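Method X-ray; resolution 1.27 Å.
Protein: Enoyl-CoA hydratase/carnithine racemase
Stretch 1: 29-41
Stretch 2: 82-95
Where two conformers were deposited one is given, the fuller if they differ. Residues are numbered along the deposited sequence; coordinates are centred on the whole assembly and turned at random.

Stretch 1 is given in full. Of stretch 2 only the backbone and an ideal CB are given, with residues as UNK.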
# COMPACT_ATOMS: atom_id res chain seq x y z
N THR A 29 29.91 -3.02 -5.44
CA THR A 29 30.95 -2.10 -4.96
C THR A 29 30.68 -0.72 -5.53
O THR A 29 29.94 -0.57 -6.51
CB THR A 29 32.34 -2.55 -5.38
OG1 THR A 29 32.40 -2.51 -6.81
CG2 THR A 29 32.70 -3.85 -4.76
N GLY A 30 31.36 0.26 -4.96
CA GLY A 30 31.25 1.63 -5.49
C GLY A 30 31.68 1.67 -6.93
O GLY A 30 31.10 2.38 -7.73
N GLU A 31 32.74 0.94 -7.28
CA GLU A 31 33.18 0.90 -8.69
C GLU A 31 32.06 0.37 -9.60
O GLU A 31 31.80 0.94 -10.68
CB GLU A 31 34.42 0.04 -8.78
CG GLU A 31 34.90 -0.08 -10.21
CD GLU A 31 36.09 -1.02 -10.46
OE1 GLU A 31 36.55 -1.70 -9.48
OE2 GLU A 31 36.54 -1.04 -11.61
N LEU A 32 31.45 -0.72 -9.21
CA LEU A 32 30.32 -1.28 -9.97
C LEU A 32 29.19 -0.28 -10.09
O LEU A 32 28.62 -0.11 -11.17
CB LEU A 32 29.90 -2.65 -9.43
CG LEU A 32 28.76 -3.33 -10.17
CD1 LEU A 32 28.85 -4.84 -9.95
CD2 LEU A 32 27.41 -2.86 -9.68
N LEU A 33 28.87 0.38 -9.00
CA LEU A 33 27.77 1.36 -9.00
C LEU A 33 28.09 2.54 -9.89
O LEU A 33 27.18 3.01 -10.63
CB LEU A 33 27.48 1.77 -7.57
CG LEU A 33 26.85 0.68 -6.71
CD1 LEU A 33 26.76 1.10 -5.25
CD2 LEU A 33 25.46 0.32 -7.22
N ASP A 34 29.36 3.02 -9.90
CA ASP A 34 29.70 4.09 -10.84
C ASP A 34 29.47 3.60 -12.29
O ASP A 34 29.01 4.37 -13.11
CB ASP A 34 31.13 4.54 -10.64
CG ASP A 34 31.33 5.39 -9.38
OD1 ASP A 34 30.36 5.90 -8.83
OD2 ASP A 34 32.52 5.64 -9.07
N ALA A 35 29.86 2.36 -12.60
CA ALA A 35 29.71 1.81 -13.95
C ALA A 35 28.22 1.64 -14.27
O ALA A 35 27.80 1.88 -15.42
CB ALA A 35 30.51 0.56 -14.10
N LEU A 36 27.39 1.25 -13.31
CA LEU A 36 25.96 1.10 -13.54
C LEU A 36 25.32 2.46 -13.82
O LEU A 36 24.56 2.60 -14.79
CB LEU A 36 25.32 0.42 -12.35
CG LEU A 36 23.80 0.23 -12.43
CD1 LEU A 36 23.40 -0.57 -13.67
CD2 LEU A 36 23.25 -0.47 -11.17
N TYR A 37 25.65 3.45 -13.02
CA TYR A 37 25.20 4.83 -13.23
C TYR A 37 25.55 5.26 -14.66
O TYR A 37 24.72 5.80 -15.39
CB TYR A 37 25.83 5.76 -12.19
CG TYR A 37 25.40 7.20 -12.29
CD1 TYR A 37 26.07 8.05 -13.13
CD2 TYR A 37 24.38 7.69 -11.53
CE1 TYR A 37 25.72 9.39 -13.21
CE2 TYR A 37 23.99 9.01 -11.61
CZ TYR A 37 24.68 9.87 -12.45
OH TYR A 37 24.36 11.21 -12.51
N ALA A 38 26.82 5.08 -15.05
CA ALA A 38 27.28 5.54 -16.35
C ALA A 38 26.48 4.83 -17.46
O ALA A 38 26.16 5.47 -18.49
CB ALA A 38 28.77 5.33 -16.52
N ALA A 39 26.21 3.54 -17.30
CA ALA A 39 25.49 2.77 -18.33
C ALA A 39 24.03 3.23 -18.41
O ALA A 39 23.48 3.33 -19.50
CB ALA A 39 25.57 1.32 -18.02
N LEU A 40 23.38 3.45 -17.26
CA LEU A 40 22.00 4.01 -17.24
C LEU A 40 21.94 5.37 -17.91
O LEU A 40 21.07 5.63 -18.76
CB LEU A 40 21.49 4.11 -15.79
CG LEU A 40 21.33 2.80 -15.05
CD1 LEU A 40 21.12 3.06 -13.57
CD2 LEU A 40 20.20 1.95 -15.60
N LYS A 41 22.92 6.20 -17.58
CA LYS A 41 23.00 7.53 -18.22
C LYS A 41 23.17 7.40 -19.74
O LYS A 41 22.52 8.13 -20.50
CB LYS A 41 24.13 8.31 -17.57
CG LYS A 41 24.28 9.75 -18.06
CD LYS A 41 25.55 10.33 -17.53
CE LYS A 41 25.77 11.76 -17.96
NZ LYS A 41 27.13 12.22 -17.62
N UNK A 82 25.33 8.19 1.05
CA UNK A 82 25.09 9.51 0.48
C UNK A 82 25.79 9.61 -0.87
O UNK A 82 25.26 10.24 -1.80
CB UNK A 82 25.57 10.61 1.43
N UNK A 83 26.99 9.06 -0.97
CA UNK A 83 27.73 9.09 -2.26
C UNK A 83 27.01 8.26 -3.31
O UNK A 83 26.91 8.74 -4.45
CB UNK A 83 29.16 8.57 -2.08
N UNK A 84 26.63 7.03 -3.00
CA UNK A 84 26.13 6.09 -4.04
C UNK A 84 24.60 6.11 -4.19
O UNK A 84 24.12 5.54 -5.17
CB UNK A 84 26.58 4.67 -3.71
N UNK A 85 23.88 6.92 -3.40
CA UNK A 85 22.40 6.96 -3.52
C UNK A 85 22.01 7.55 -4.87
O UNK A 85 20.91 7.28 -5.33
CB UNK A 85 21.78 7.78 -2.39
N UNK A 86 22.90 8.29 -5.51
CA UNK A 86 22.59 8.82 -6.85
C UNK A 86 22.25 7.68 -7.83
O UNK A 86 21.57 7.92 -8.84
CB UNK A 86 23.77 9.63 -7.38
N UNK A 87 22.80 6.51 -7.64
CA UNK A 87 22.49 5.40 -8.57
C UNK A 87 21.03 4.96 -8.43
O UNK A 87 20.36 4.66 -9.43
CB UNK A 87 23.42 4.21 -8.31
N UNK A 88 20.54 4.88 -7.21
CA UNK A 88 19.11 4.60 -6.99
C UNK A 88 18.25 5.73 -7.51
O UNK A 88 17.19 5.49 -8.10
CB UNK A 88 18.82 4.37 -5.50
N UNK A 89 18.69 6.97 -7.30
CA UNK A 89 17.95 8.09 -7.90
C UNK A 89 17.86 7.91 -9.42
O UNK A 89 16.78 8.11 -10.00
CB UNK A 89 18.62 9.42 -7.56
N UNK A 90 18.96 7.53 -10.05
CA UNK A 90 19.00 7.34 -11.52
C UNK A 90 18.01 6.25 -11.91
O UNK A 90 17.27 6.47 -12.88
CB UNK A 90 20.41 6.97 -12.00
N UNK A 91 18.01 5.12 -11.23
CA UNK A 91 17.05 4.07 -11.56
C UNK A 91 15.65 4.62 -11.38
O UNK A 91 14.78 4.36 -12.23
CB UNK A 91 17.26 2.83 -10.69
N UNK A 92 15.39 5.31 -10.28
CA UNK A 92 14.00 5.67 -9.94
C UNK A 92 13.39 6.58 -10.99
O UNK A 92 12.18 6.52 -11.25
CB UNK A 92 13.94 6.35 -8.57
N UNK A 93 14.22 7.47 -11.55
CA UNK A 93 13.75 8.52 -12.46
C UNK A 93 13.98 8.23 -13.92
O UNK A 93 13.69 9.09 -14.72
CB UNK A 93 14.43 9.85 -12.11
N UNK A 94 14.53 7.08 -14.25
CA UNK A 94 14.82 6.70 -15.66
C UNK A 94 13.66 7.09 -16.56
O UNK A 94 12.52 6.65 -16.29
CB UNK A 94 15.09 5.20 -15.78
N UNK A 95 13.95 7.75 -17.66
CA UNK A 95 12.88 8.21 -18.56
C UNK A 95 12.64 7.22 -19.70
O UNK A 95 12.06 7.55 -20.72
CB UNK A 95 13.23 9.59 -19.13

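Stretch 1 is a helix from Gly30 that continues past Lys41, and the helix of stretch 2 runs beside it at 33°, the axes 9.4 Å apart at closest. Leu33, Leu36 and Leu40 point across, Gly30 offers bare backbone, and Asp34 and Tyr37 point sideways.

At position 82 the ideal CB has nothing of stretch 1 within reach, so this contact sets no demand; the residue is Arg82.

Position 83 points sideways and its CB is also free, but the Asp34 carboxylate lies within range of a long side chain. Lysine or arginine would suit. Arg83 bends at chi2 (p, 56°) and sends NH2 to Asp34 OD1 at 3.0 Å, a hydrogen bond within a salt bridge.

Position 84 points toward stretch 1, its ideal CB 3.9 Å from Leu33 CD1. Beyond lies Gly30, whose lack of a side chain leaves a flat patch of backbone, with Asp34 alongside. A long apolar chain could fill it, but an aromatic ring suits flatness best, and a polar tip could use the acid. Tyr84, with chi1 m, lays one ring face over Gly30 CA, 3.8 Å from the ring centroid, in a CH-pi contact. A CB on Gly30 would fall 2.4 Å from Tyr84 OH, a clash, so glycine and ring fit as a pair. A water 2.7 Å from Tyr84 OH donates to Asp34 OD2 at 2.5 Å, joining the two side chains.

Position 85 is out of reach, and many residues would do; it is Asn85.

Position 86 points toward the Tyr37 ring, its ideal CB 4.3 Å from Tyr37 CE2. Alanine or a flexible chain with an aliphatic stem would fit. Arg86 takes chi1 p and brings CG to 4.1 Å from Tyr37 CE2, while its own carbonyl oxygen sits at the ring edge. The backbone kinks here: the N atoms of 86 and 87 make no i to i-4 bond.

Position 87 faces a hollow between Leu33, Leu36 and Tyr37, its CA only 5.4 Å from Tyr37 CA. A compact apolar side chain is the natural choice: valine, alanine or perhaps isoleucine. Val87 places CG2 4.0 Å from Tyr37 CB and CG1 4.1 Å from Leu36 CD2.

At 88 CA-to-CB points away and at 89 sideways, neither ideal CB near stretch 1, so many side chains would do; they are Val88 and Glu89.

Position 90 points toward Tyr37 and Leu40, its ideal CB 4.1 Å from Tyr37 CD2 and 4.3 Å from Leu40 CD1. Something small suits so near an approach, and Ala90 touches both with its methyl.

Position 91 points sideways, near Leu40; a branched apolar chain could turn back. Leu91 does, CD2 reaching 3.8 Å from Leu40 CD1.

Position 92 is out of reach, without demand; Ser92 OG hydrogen-bonds to Glu89 O. Position 93, at phi/psi -101/2, has room for a CB but holds Gly93.

Position 94 has left helical angles (-42/131) and points sideways; a long apolar chain could reach Leu40. Leu94 brings CD1 to 4.2 Å from Leu40 CD2. Position 95 is out of reach, and is Glu95.

Stretch 2 82-95: RRYNRVVEALSGLE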
# COMPACT_ATOMS: atom_id res chain seq x y z
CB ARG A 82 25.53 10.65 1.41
CG ARG A 82 24.52 10.88 2.52
CD ARG A 82 24.91 12.10 3.36
NE ARG A 82 24.02 12.32 4.49
CZ ARG A 82 22.77 12.81 4.43
NH1 ARG A 82 22.26 13.18 3.27
NH2 ARG A 82 22.05 12.93 5.55
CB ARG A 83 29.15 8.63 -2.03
CG ARG A 83 29.95 8.47 -3.30
CD ARG A 83 30.02 9.70 -4.17
NE ARG A 83 30.72 9.38 -5.42
CZ ARG A 83 30.19 8.71 -6.45
NH1 ARG A 83 28.91 8.39 -6.51
NH2 ARG A 83 30.94 8.47 -7.48
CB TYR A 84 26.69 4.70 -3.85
CG TYR A 84 28.19 4.72 -4.05
CD1 TYR A 84 28.73 4.87 -5.31
CD2 TYR A 84 29.09 4.69 -2.99
CE1 TYR A 84 30.10 4.98 -5.50
CE2 TYR A 84 30.45 4.73 -3.18
CZ TYR A 84 30.96 4.92 -4.44
OH TYR A 84 32.31 4.99 -4.57
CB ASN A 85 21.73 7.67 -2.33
CG ASN A 85 21.50 6.81 -1.11
OD1 ASN A 85 21.44 5.59 -1.20
ND2 ASN A 85 21.30 7.45 0.05
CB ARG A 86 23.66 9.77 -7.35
CG ARG A 86 24.96 9.05 -7.60
CD ARG A 86 26.07 10.05 -7.93
NE ARG A 86 26.57 10.95 -6.86
CZ ARG A 86 27.72 11.64 -7.00
NH1 ARG A 86 28.31 11.63 -8.17
NH2 ARG A 86 28.22 12.39 -6.05
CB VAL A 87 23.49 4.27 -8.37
CG1 VAL A 87 23.32 3.25 -9.48
CG2 VAL A 87 24.91 4.83 -8.41
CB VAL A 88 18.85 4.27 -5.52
CG1 VAL A 88 17.37 4.06 -5.28
CG2 VAL A 88 19.63 3.03 -5.10
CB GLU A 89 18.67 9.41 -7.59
CG GLU A 89 18.49 9.87 -6.16
CD GLU A 89 17.20 10.57 -5.84
OE1 GLU A 89 17.04 10.98 -4.67
OE2 GLU A 89 16.34 10.70 -6.75
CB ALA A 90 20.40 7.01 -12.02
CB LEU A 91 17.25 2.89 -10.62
CG LEU A 91 18.48 2.04 -10.95
CD1 LEU A 91 18.89 1.16 -9.75
CD2 LEU A 91 18.20 1.15 -12.17
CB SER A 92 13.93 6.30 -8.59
OG SER A 92 14.44 7.62 -8.57
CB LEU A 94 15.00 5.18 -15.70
CG LEU A 94 16.37 4.67 -16.12
CD1 LEU A 94 16.30 3.17 -16.38
CD2 LEU A 94 16.89 5.39 -17.36
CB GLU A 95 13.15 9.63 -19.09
CG GLU A 95 13.12 10.64 -17.98
CD GLU A 95 12.46 11.94 -18.30
OE1 GLU A 95 12.44 12.30 -19.49
OE2 GLU A 95 12.10 12.68 -17.36
O HOH W 1 33.40 6.14 -6.76
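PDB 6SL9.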